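Putative immunoglobulin A1 protease (Bacteroides ovatus, PDB 3N6Z) is of unproven function but may be a protease that cleaves immunoglobulin A1, and folds as a right-handed parallel beta-helix. Local coordinates at residues Gly148-Lys159 and Gly185-Tyr194; Ile263-Leu274 and Ser295-Val306. All coordinates share one frame; numbering follows the deposited sequence. Where two conformers were deposited one is given.

Interaction 1: Gly148-Lys159 and Gly185-Tyr194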
loop_
_atom_site.group_PDB
_atom_site.type_symbol
_atom_site.label_atom_id
_atom_site.label_comp_id
_atom_site.label_asym_id
_atom_site.label_seq_id
_atom_site.Cartn_x
_atom_site.Cartn_y
_atom_site.Cartn_z
ATOM N N GLY A 148 6.371 -1.330 -1.107
ATOM C CA GLY A 148 5.335 -1.570 -0.130
ATOM C C GLY A 148 4.941 -3.028 -0.145
ATOM O O GLY A 148 5.380 -3.781 -0.998
ATOM N N ILE A 149 4.117 -3.455 0.824
ATOM C CA ILE A 149 3.757 -4.879 0.900
ATOM C C ILE A 149 2.971 -5.319 -0.314
ATOM O O ILE A 149 3.273 -6.343 -0.906
ATOM C CB ILE A 149 2.996 -5.211 2.221
ATOM C CG1 ILE A 149 4.010 -5.269 3.366
ATOM C CG2 ILE A 149 2.214 -6.535 2.131
ATOM C CD1 ILE A 149 3.419 -5.080 4.776
ATOM N N ILE A 150 1.932 -4.571 -0.680
ATOM C CA ILE A 150 1.087 -4.995 -1.786
ATOM C C ILE A 150 1.758 -4.751 -3.143
ATOM O O ILE A 150 1.725 -5.623 -4.020
ATOM C CB ILE A 150 -0.322 -4.348 -1.713
ATOM C CG1 ILE A 150 -0.971 -4.678 -0.344
ATOM C CG2 ILE A 150 -1.202 -4.833 -2.887
ATOM C CD1 ILE A 150 -2.472 -4.366 -0.184
ATOM N N THR A 151 2.433 -3.616 -3.298
ATOM C CA THR A 151 3.101 -3.327 -4.561
ATOM C C THR A 151 4.215 -2.329 -4.384
ATOM O O THR A 151 4.224 -1.548 -3.418
ATOM C CB THR A 151 2.076 -2.863 -5.624
ATOM O OG1 THR A 151 2.636 -2.949 -6.930
ATOM C CG2 THR A 151 1.589 -1.433 -5.319
ATOM N N GLY A 152 5.129 -2.331 -5.337
ATOM C CA GLY A 152 6.164 -1.291 -5.433
ATOM C C GLY A 152 5.551 -0.034 -6.000
ATOM O O GLY A 152 5.427 0.944 -5.269
ATOM N N TYR A 153 5.138 -0.070 -7.263
ATOM C CA TYR A 153 4.342 0.984 -7.888
ATOM C C TYR A 153 2.894 0.572 -7.942
ATOM O O TYR A 153 2.568 -0.558 -8.334
ATOM C CB TYR A 153 4.809 1.276 -9.325
ATOM C CG TYR A 153 5.877 2.306 -9.414
ATOM C CD1 TYR A 153 7.161 2.052 -8.984
ATOM C CD2 TYR A 153 5.559 3.580 -9.866
ATOM C CE1 TYR A 153 8.144 3.066 -9.043
ATOM C CE2 TYR A 153 6.494 4.567 -9.940
ATOM C CZ TYR A 153 7.768 4.335 -9.530
ATOM O OH TYR A 153 8.666 5.388 -9.591
ATOM N N LEU A 154 2.018 1.525 -7.601
ATOM C CA LEU A 154 0.592 1.422 -7.851
ATOM C C LEU A 154 0.279 2.340 -9.032
ATOM O O LEU A 154 0.262 3.564 -8.907
ATOM C CB LEU A 154 -0.237 1.807 -6.645
ATOM C CG LEU A 154 -1.760 1.685 -6.838
ATOM C CD1 LEU A 154 -2.139 0.288 -7.316
ATOM C CD2 LEU A 154 -2.489 2.071 -5.543
ATOM N N GLY A 155 0.038 1.719 -10.176
ATOM C CA GLY A 155 -0.031 2.415 -11.435
ATOM C C GLY A 155 1.343 2.801 -11.966
ATOM O O GLY A 155 2.340 2.773 -11.251
ATOM N N LEU A 156 1.359 3.175 -13.242
ATOM C CA LEU A 156 2.545 3.748 -13.873
ATOM C C LEU A 156 2.265 5.200 -14.212
ATOM O O LEU A 156 1.123 5.605 -14.401
ATOM C CB LEU A 156 2.899 2.970 -15.137
ATOM C CG LEU A 156 3.436 1.558 -14.894
ATOM C CD1 LEU A 156 3.507 0.773 -16.197
ATOM C CD2 LEU A 156 4.780 1.647 -14.178
ATOM N N LYS A 157 3.317 5.998 -14.266
ATOM C CA LYS A 157 3.160 7.454 -14.408
ATOM C C LYS A 157 2.977 7.853 -15.881
ATOM O O LYS A 157 3.784 7.463 -16.741
ATOM C CB LYS A 157 4.391 8.161 -13.871
ATOM C CG LYS A 157 4.247 9.672 -13.798
ATOM C CD LYS A 157 5.550 10.327 -13.366
ATOM C CE LYS A 157 6.547 10.374 -14.501
ATOM N NZ LYS A 157 7.831 11.050 -14.128
ATOM N N ASP A 158 1.945 8.651 -16.154
ATOM C CA ASP A 158 1.834 9.384 -17.443
ATOM C C ASP A 158 1.963 8.460 -18.665
ATOM O O ASP A 158 2.750 8.736 -19.581
ATOM C CB ASP A 158 2.909 10.487 -17.515
ATOM C CG ASP A 158 2.697 11.608 -16.516
ATOM O OD1 ASP A 158 1.545 11.888 -16.215
ATOM O OD2 ASP A 158 3.708 12.225 -16.100
ATOM N N LYS A 159 1.200 7.386 -18.657
ATOM C CA LYS A 159 1.089 6.530 -19.807
ATOM C C LYS A 159 -0.073 7.020 -20.679
ATOM O O LYS A 159 -0.903 7.841 -20.276
ATOM C CB LYS A 159 0.966 5.065 -19.387
ATOM C CG LYS A 159 2.120 4.580 -18.487
ATOM C CD LYS A 159 3.508 4.825 -19.127
ATOM C CE LYS A 159 4.633 4.164 -18.381
ATOM N NZ LYS A 159 5.930 4.306 -19.145
ATOM N N GLY A 185 3.290 1.287 3.817
ATOM C CA GLY A 185 2.629 0.081 4.320
ATOM C C GLY A 185 1.852 -0.661 3.244
ATOM O O GLY A 185 1.768 -1.881 3.266
ATOM N N ILE A 186 1.267 0.094 2.316
ATOM C CA ILE A 186 0.497 -0.468 1.196
ATOM C C ILE A 186 1.332 -0.510 -0.095
ATOM O O ILE A 186 1.504 -1.583 -0.696
ATOM C CB ILE A 186 -0.865 0.291 0.962
ATOM C CG1 ILE A 186 -1.748 0.301 2.223
ATOM C CG2 ILE A 186 -1.596 -0.241 -0.289
ATOM C CD1 ILE A 186 -2.259 -1.052 2.691
ATOM N N ALA A 187 1.826 0.660 -0.521
ATOM C CA ALA A 187 2.554 0.787 -1.790
ATOM C C ALA A 187 3.783 1.647 -1.604
ATOM O O ALA A 187 3.749 2.638 -0.862
ATOM C CB ALA A 187 1.637 1.443 -2.864
ATOM N N GLY A 188 4.838 1.345 -2.345
ATOM C CA GLY A 188 6.018 2.217 -2.331
ATOM C C GLY A 188 5.732 3.574 -2.964
ATOM O O GLY A 188 5.961 4.639 -2.350
ATOM N N VAL A 189 5.198 3.530 -4.188
ATOM C CA VAL A 189 4.951 4.703 -5.010
ATOM C C VAL A 189 3.541 4.620 -5.604
ATOM O O VAL A 189 3.200 3.621 -6.229
ATOM C CB VAL A 189 6.004 4.835 -6.157
ATOM C CG1 VAL A 189 5.804 6.181 -6.880
ATOM C CG2 VAL A 189 7.440 4.676 -5.629
ATOM N N LEU A 190 2.751 5.674 -5.399
ATOM C CA LEU A 190 1.453 5.842 -6.032
ATOM C C LEU A 190 1.683 6.727 -7.261
ATOM O O LEU A 190 2.273 7.819 -7.153
ATOM C CB LEU A 190 0.475 6.535 -5.063
ATOM C CG LEU A 190 -0.904 6.938 -5.578
ATOM C CD1 LEU A 190 -1.695 5.720 -6.142
ATOM C CD2 LEU A 190 -1.707 7.636 -4.444
ATOM N N ALA A 191 1.214 6.262 -8.410
ATOM C CA ALA A 191 1.261 7.020 -9.653
ATOM C C ALA A 191 -0.024 7.835 -9.832
ATOM O O ALA A 191 -0.605 8.306 -8.836
ATOM C CB ALA A 191 1.593 6.093 -10.853
ATOM N N ASN A 192 -0.450 8.086 -11.073
ATOM C CA ASN A 192 -1.397 9.155 -11.344
ATOM C C ASN A 192 -2.576 8.729 -12.200
ATOM O O ASN A 192 -2.874 7.516 -12.341
ATOM C CB ASN A 192 -0.653 10.414 -11.832
ATOM C CG ASN A 192 -0.121 10.296 -13.252
ATOM O OD1 ASN A 192 0.426 9.235 -13.644
ATOM N ND2 ASN A 192 -0.269 11.368 -14.024
ATOM N N SER A 193 -3.268 9.705 -12.772
ATOM C CA SER A 193 -4.553 9.488 -13.423
ATOM C C SER A 193 -4.487 10.082 -14.807
ATOM O O SER A 193 -3.982 11.185 -14.968
ATOM C CB SER A 193 -5.660 10.155 -12.600
ATOM O OG SER A 193 -5.649 9.609 -11.281
ATOM N N TYR A 194 -5.011 9.349 -15.779
ATOM C CA TYR A 194 -4.968 9.747 -17.192
ATOM C C TYR A 194 -5.878 8.813 -17.981
ATOM O O TYR A 194 -6.259 7.749 -17.516
ATOM C CB TYR A 194 -3.526 9.688 -17.746
ATOM C CG TYR A 194 -2.772 8.445 -17.324
ATOM C CD1 TYR A 194 -2.903 7.272 -18.023
ATOM C CD2 TYR A 194 -1.940 8.454 -16.218
ATOM C CE1 TYR A 194 -2.247 6.122 -17.641
ATOM C CE2 TYR A 194 -1.280 7.300 -15.807
ATOM C CZ TYR A 194 -1.431 6.123 -16.540
ATOM O OH TYR A 194 -0.770 4.976 -16.134
#
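Val189 packs against one face of the Tyr153 ring, its CB over the centre, 3.7 Å from the ring centroid and only 8° off the normal, a CH-pi contact. With CG1 anti to the backbone N (chi1 -173°), the methyls of the valine straddle CZ over that face, CG1 3.5 Å from CE2 and CG2 on the CE1 side. On the other face of this parallel ladder, Leu154 and Leu190 run side by side, CD2 of the first against CD1 of the second. Between them the backbones are joined by Leu154 N to Val189 O and Ala191 N to Leu154 O, the former nearly straight.

Beyond the strands, Asn192 and Asp158 cross at about a right angle, their amide and carboxylate planes 86° apart. Asn192 OD1 takes Asp158 N at 3.0 Å on an in-plane lone pair, and Asn192 ND2 gives to Asp158 OD1 at 2.9 Å from above the carboxylate plane. Tyr194, its CG placed between backbone N and carbonyl carbon, lays one face against the backbone of Asp158 and Lys159, and its OH donates to Leu156 O at 2.6 Å. Asn192 ND2 also bonds Val230 O in the next turn. The chemistry thus changes along the rung of this beta-helix: CH-pi and aliphatic packing accompany the ladder, whereas side-chain amide and phenol groups bind the backbone of 156-159 and the carboxylate of Asp158, where regular pairing has ended.

Interaction 2: Ile263-Leu274 and Ser295-Val306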
loop_
_atom_site.group_PDB
_atom_site.type_symbol
_atom_site.label_atom_id
_atom_site.label_comp_id
_atom_site.label_asym_id
_atom_site.label_seq_id
_atom_site.Cartn_x
_atom_site.Cartn_y
_atom_site.Cartn_z
ATOM N N ILE A 263 -1.441 15.432 -5.207
ATOM C CA ILE A 263 -2.296 14.398 -4.642
ATOM C C ILE A 263 -3.461 15.077 -3.966
ATOM O O ILE A 263 -3.355 16.221 -3.538
ATOM C CB ILE A 263 -1.528 13.525 -3.553
ATOM C CG1 ILE A 263 -2.204 12.154 -3.365
ATOM C CG2 ILE A 263 -1.286 14.266 -2.227
ATOM C CD1 ILE A 263 -1.392 11.151 -2.520
ATOM N N ALA A 264 -4.542 14.330 -3.796
ATOM C CA ALA A 264 -5.589 14.656 -2.814
ATOM C C ALA A 264 -5.548 13.560 -1.748
ATOM O O ALA A 264 -5.464 12.384 -2.072
ATOM C CB ALA A 264 -7.001 14.746 -3.475
ATOM N N ILE A 265 -5.593 13.978 -0.497
ATOM C CA ILE A 265 -5.758 13.054 0.632
ATOM C C ILE A 265 -6.987 13.559 1.388
ATOM O O ILE A 265 -7.022 14.699 1.880
ATOM C CB ILE A 265 -4.542 12.929 1.575
ATOM C CG1 ILE A 265 -3.272 12.578 0.791
ATOM C CG2 ILE A 265 -4.824 11.871 2.673
ATOM C CD1 ILE A 265 -2.037 12.446 1.631
ATOM N N LYS A 266 -7.986 12.679 1.484
ATOM C CA LYS A 266 -9.285 13.025 2.049
ATOM C C LYS A 266 -9.716 11.949 3.023
ATOM O O LYS A 266 -9.541 10.765 2.759
ATOM C CB LYS A 266 -10.349 13.145 0.951
ATOM C CG LYS A 266 -9.992 14.189 -0.139
ATOM C CD LYS A 266 -11.105 14.302 -1.227
ATOM C CE LYS A 266 -10.623 15.058 -2.479
ATOM N NZ LYS A 266 -11.525 14.953 -3.682
ATOM N N ASN A 267 -10.325 12.358 4.122
ATOM C CA ASN A 267 -10.921 11.437 5.079
ATOM C C ASN A 267 -9.944 10.334 5.450
ATOM O O ASN A 267 -10.181 9.158 5.213
ATOM C CB ASN A 267 -12.223 10.846 4.526
ATOM C CG ASN A 267 -13.243 11.901 4.253
ATOM O OD1 ASN A 267 -13.714 12.089 3.091
ATOM N ND2 ASN A 267 -13.614 12.595 5.271
ATOM N N SER A 268 -8.828 10.740 6.028
ATOM C CA SER A 268 -7.728 9.856 6.391
ATOM C C SER A 268 -7.153 10.224 7.730
ATOM O O SER A 268 -7.368 11.337 8.252
ATOM C CB SER A 268 -6.677 9.840 5.273
ATOM O OG SER A 268 -7.244 9.257 4.059
ATOM N N ALA A 269 -6.430 9.288 8.338
ATOM C CA ALA A 269 -5.913 9.519 9.684
ATOM C C ALA A 269 -4.550 8.859 9.924
ATOM O O ALA A 269 -4.300 7.710 9.502
ATOM C CB ALA A 269 -6.908 8.993 10.744
ATOM N N ALA A 270 -3.688 9.570 10.639
ATOM C CA ALA A 270 -2.389 9.066 11.064
ATOM C C ALA A 270 -2.473 8.611 12.511
ATOM O O ALA A 270 -2.878 9.391 13.389
ATOM C CB ALA A 270 -1.298 10.156 10.900
ATOM N N TRP A 271 -2.059 7.387 12.759
ATOM C CA TRP A 271 -2.034 6.826 14.101
ATOM C C TRP A 271 -0.736 6.087 14.358
ATOM O O TRP A 271 -0.657 5.215 15.238
ATOM C CB TRP A 271 -3.287 5.961 14.316
ATOM C CG TRP A 271 -3.803 5.812 15.685
ATOM C CD1 TRP A 271 -3.109 5.888 16.858
ATOM C CD2 TRP A 271 -5.149 5.476 16.031
ATOM N NE1 TRP A 271 -3.969 5.684 17.921
ATOM C CE2 TRP A 271 -5.218 5.415 17.439
ATOM C CE3 TRP A 271 -6.303 5.244 15.288
ATOM C CZ2 TRP A 271 -6.413 5.095 18.121
ATOM C CZ3 TRP A 271 -7.478 4.941 15.948
ATOM C CH2 TRP A 271 -7.521 4.862 17.354
ATOM N N SER A 272 0.327 6.492 13.658
ATOM C CA SER A 272 1.660 5.903 13.771
ATOM C C SER A 272 2.621 6.848 14.488
ATOM O O SER A 272 2.581 8.057 14.279
ATOM C CB SER A 272 2.229 5.638 12.373
ATOM O OG SER A 272 1.436 4.720 11.665
ATOM N N ASN A 273 3.556 6.289 15.258
ATOM C CA ASN A 273 4.732 7.035 15.685
ATOM C C ASN A 273 5.684 7.215 14.494
ATOM O O ASN A 273 5.866 6.278 13.701
ATOM C CB ASN A 273 5.443 6.295 16.814
ATOM C CG ASN A 273 4.589 6.178 18.063
ATOM O OD1 ASN A 273 3.847 7.104 18.396
ATOM N ND2 ASN A 273 4.706 5.053 18.774
ATOM N N LEU A 274 6.242 8.423 14.359
ATOM C CA LEU A 274 6.970 8.845 13.167
ATOM C C LEU A 274 8.347 9.332 13.577
ATOM O O LEU A 274 8.462 10.213 14.454
ATOM C CB LEU A 274 6.221 9.971 12.455
ATOM C CG LEU A 274 4.740 9.774 12.164
ATOM C CD1 LEU A 274 4.175 11.013 11.457
ATOM C CD2 LEU A 274 4.530 8.547 11.259
ATOM N N SER A 295 -3.781 18.585 -1.844
ATOM C CA SER A 295 -5.082 19.111 -1.483
ATOM C C SER A 295 -5.705 18.174 -0.442
ATOM O O SER A 295 -5.789 16.962 -0.661
ATOM C CB SER A 295 -5.996 19.223 -2.696
ATOM O OG SER A 295 -5.461 20.093 -3.662
ATOM N N TYR A 296 -6.144 18.736 0.665
ATOM C CA TYR A 296 -6.523 17.929 1.810
ATOM C C TYR A 296 -7.898 18.262 2.320
ATOM O O TYR A 296 -8.317 19.438 2.322
ATOM C CB TYR A 296 -5.510 18.139 2.941
ATOM C CG TYR A 296 -4.072 17.902 2.483
ATOM C CD1 TYR A 296 -3.646 16.648 2.089
ATOM C CD2 TYR A 296 -3.185 18.944 2.333
ATOM C CE1 TYR A 296 -2.363 16.430 1.632
ATOM C CE2 TYR A 296 -1.889 18.736 1.880
ATOM C CZ TYR A 296 -1.479 17.472 1.520
ATOM O OH TYR A 296 -0.218 17.242 1.041
ATOM N N GLU A 297 -8.588 17.232 2.817
ATOM C CA GLU A 297 -9.881 17.420 3.466
ATOM C C GLU A 297 -9.995 16.362 4.555
ATOM O O GLU A 297 -9.745 15.193 4.283
ATOM C CB GLU A 297 -10.999 17.263 2.439
ATOM C CG GLU A 297 -12.392 17.426 3.001
ATOM C CD GLU A 297 -13.518 17.300 1.984
ATOM O OE1 GLU A 297 -13.274 16.891 0.825
ATOM O OE2 GLU A 297 -14.665 17.603 2.388
ATOM N N ASN A 298 -10.437 16.749 5.751
ATOM C CA ASN A 298 -10.748 15.795 6.812
ATOM C C ASN A 298 -9.588 14.818 7.074
ATOM O O ASN A 298 -9.753 13.585 6.947
ATOM C CB ASN A 298 -12.034 15.013 6.504
ATOM C CG ASN A 298 -13.276 15.888 6.329
ATOM O OD1 ASN A 298 -14.258 15.446 5.678
ATOM N ND2 ASN A 298 -13.266 17.058 6.892
ATOM N N CYS A 299 -8.412 15.392 7.368
ATOM C CA CYS A 299 -7.224 14.622 7.703
ATOM C C CYS A 299 -6.904 14.810 9.178
ATOM O O CYS A 299 -6.765 15.967 9.651
ATOM C CB CYS A 299 -6.037 15.054 6.854
ATOM S SG CYS A 299 -6.186 14.571 5.090
ATOM N N TYR A 300 -6.788 13.695 9.904
ATOM C CA TYR A 300 -6.642 13.658 11.350
ATOM C C TYR A 300 -5.399 12.927 11.768
ATOM O O TYR A 300 -4.826 12.134 10.997
ATOM C CB TYR A 300 -7.901 13.031 12.020
ATOM C CG TYR A 300 -9.150 13.713 11.507
ATOM C CD1 TYR A 300 -9.450 15.016 11.893
ATOM C CD2 TYR A 300 -9.968 13.096 10.575
ATOM C CE1 TYR A 300 -10.524 15.694 11.338
ATOM C CE2 TYR A 300 -11.058 13.762 9.996
ATOM C CZ TYR A 300 -11.338 15.072 10.399
ATOM O OH TYR A 300 -12.375 15.742 9.828
ATOM N N ALA A 301 -4.996 13.142 13.009
ATOM C CA ALA A 301 -3.899 12.402 13.608
ATOM C C ALA A 301 -4.214 12.145 15.057
ATOM O O ALA A 301 -4.749 13.020 15.754
ATOM C CB ALA A 301 -2.553 13.152 13.484
ATOM N N CYS A 302 -3.896 10.961 15.569
ATOM C CA CYS A 302 -4.114 10.736 16.993
ATOM C C CYS A 302 -3.204 11.645 17.808
ATOM O O CYS A 302 -2.022 11.807 17.526
ATOM C CB CYS A 302 -3.911 9.293 17.412
ATOM S SG CYS A 302 -4.644 8.956 19.065
ATOM N N GLU A 303 -3.795 12.237 18.850
ATOM C CA GLU A 303 -3.119 13.201 19.713
ATOM C C GLU A 303 -1.914 12.586 20.430
ATOM O O GLU A 303 -1.020 13.313 20.854
ATOM C CB GLU A 303 -4.112 13.763 20.739
ATOM C CG GLU A 303 -4.580 12.750 21.746
ATOM C CD GLU A 303 -5.750 13.197 22.613
ATOM O OE1 GLU A 303 -6.115 14.389 22.541
ATOM O OE2 GLU A 303 -6.249 12.323 23.387
ATOM N N SER A 304 -1.884 11.259 20.549
ATOM C CA SER A 304 -0.829 10.595 21.310
ATOM C C SER A 304 0.335 10.050 20.481
ATOM O O SER A 304 1.253 9.481 21.065
ATOM C CB SER A 304 -1.438 9.468 22.119
ATOM O OG SER A 304 -1.943 8.457 21.272
ATOM N N ILE A 305 0.323 10.247 19.151
ATOM C CA ILE A 305 1.475 9.774 18.375
ATOM C C ILE A 305 2.710 10.587 18.759
ATOM O O ILE A 305 2.618 11.769 19.141
ATOM C CB ILE A 305 1.224 9.728 16.840
ATOM C CG1 ILE A 305 1.086 11.121 16.223
ATOM C CG2 ILE A 305 0.024 8.822 16.532
ATOM C CD1 ILE A 305 0.874 11.086 14.681
ATOM N N VAL A 306 3.867 9.935 18.639
ATOM C CA VAL A 306 5.159 10.561 18.975
ATOM C C VAL A 306 5.915 10.825 17.668
ATOM O O VAL A 306 6.102 9.913 16.856
ATOM C CB VAL A 306 5.969 9.647 19.915
ATOM C CG1 VAL A 306 7.345 10.236 20.212
ATOM C CG2 VAL A 306 5.184 9.391 21.213
HETATM O O HOH W 1 -15.761 14.398 2.606
#
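Ile265 N bonds Ser295 O at 3.0 Å in the first of two parallel backbone ladders, separated by a corner at Asn267 and Asn298; the second includes Ala270 N to Tyr300 O at 2.8 Å.

Amide side chains add bonds at the corner and beyond the turn. At the corner, Asn267 and Asn298 lie side by side with amide planes 46° apart, and Asn267 ND2 reaches an in-plane lone pair of Asn298 OD1 at 3.0 Å, a bent bond (131° at the hydrogen). A water donates to Asn267 OD1 and, weakly, to Glu297 OE2. With Asn267 replaced by an alanine, Asn298 OD1 is likely to lose this donor, and the Asn298 amide to turn more freely. Farther on, Asn273 OD1 accepts Val306 N at 2.8 Å, joining the two segments again after the type I turn from Cys302 to Ile305; Leu274 N to Val306 O follows it.

Among apolar and sulfur contacts, Ile265 CB meets the edge of the Tyr296 ring at CD1, 3.9 Å away. Ile305 packs CB and CG2 on Ser272 O and the Trp271 backbone. Cys302 puts CB over the five-membered ring of Trp271, 3.7 Å from its centroid; in the conformer given, with SG anti to the backbone N (chi1 -164°), SG sits oblique to that ring, 3.5 Å from Trp271 NE1.

Strand 233-235 flanks the first ladder beside 263-266, Phe327 stacks on Tyr296, and helix 334-344 covers Trp271 and Cys302 through Leu337.

In the fold
Both interactions join successive turns of the same parallel beta-helix, and Leu190 CD2 meets Ile263 CD1 at 4.0 Å, so interaction 1 and interaction 2 share part of the interior although their centres are about 20 Å apart. Interaction 1 lies near the middle of the chain and is mostly buried, whereas interaction 2 is farther from that middle and only partly buried. The ladder of 153-154 with 189-190 is short, and side-chain bonds to backbone continue it; the pairing of 263-274 with 295-306 runs through two strand ladders round a corner. An Asn-Asp pair appears in the first, an Asn-Asn pair with water in the second, and helix 334-344 packs against interaction 2.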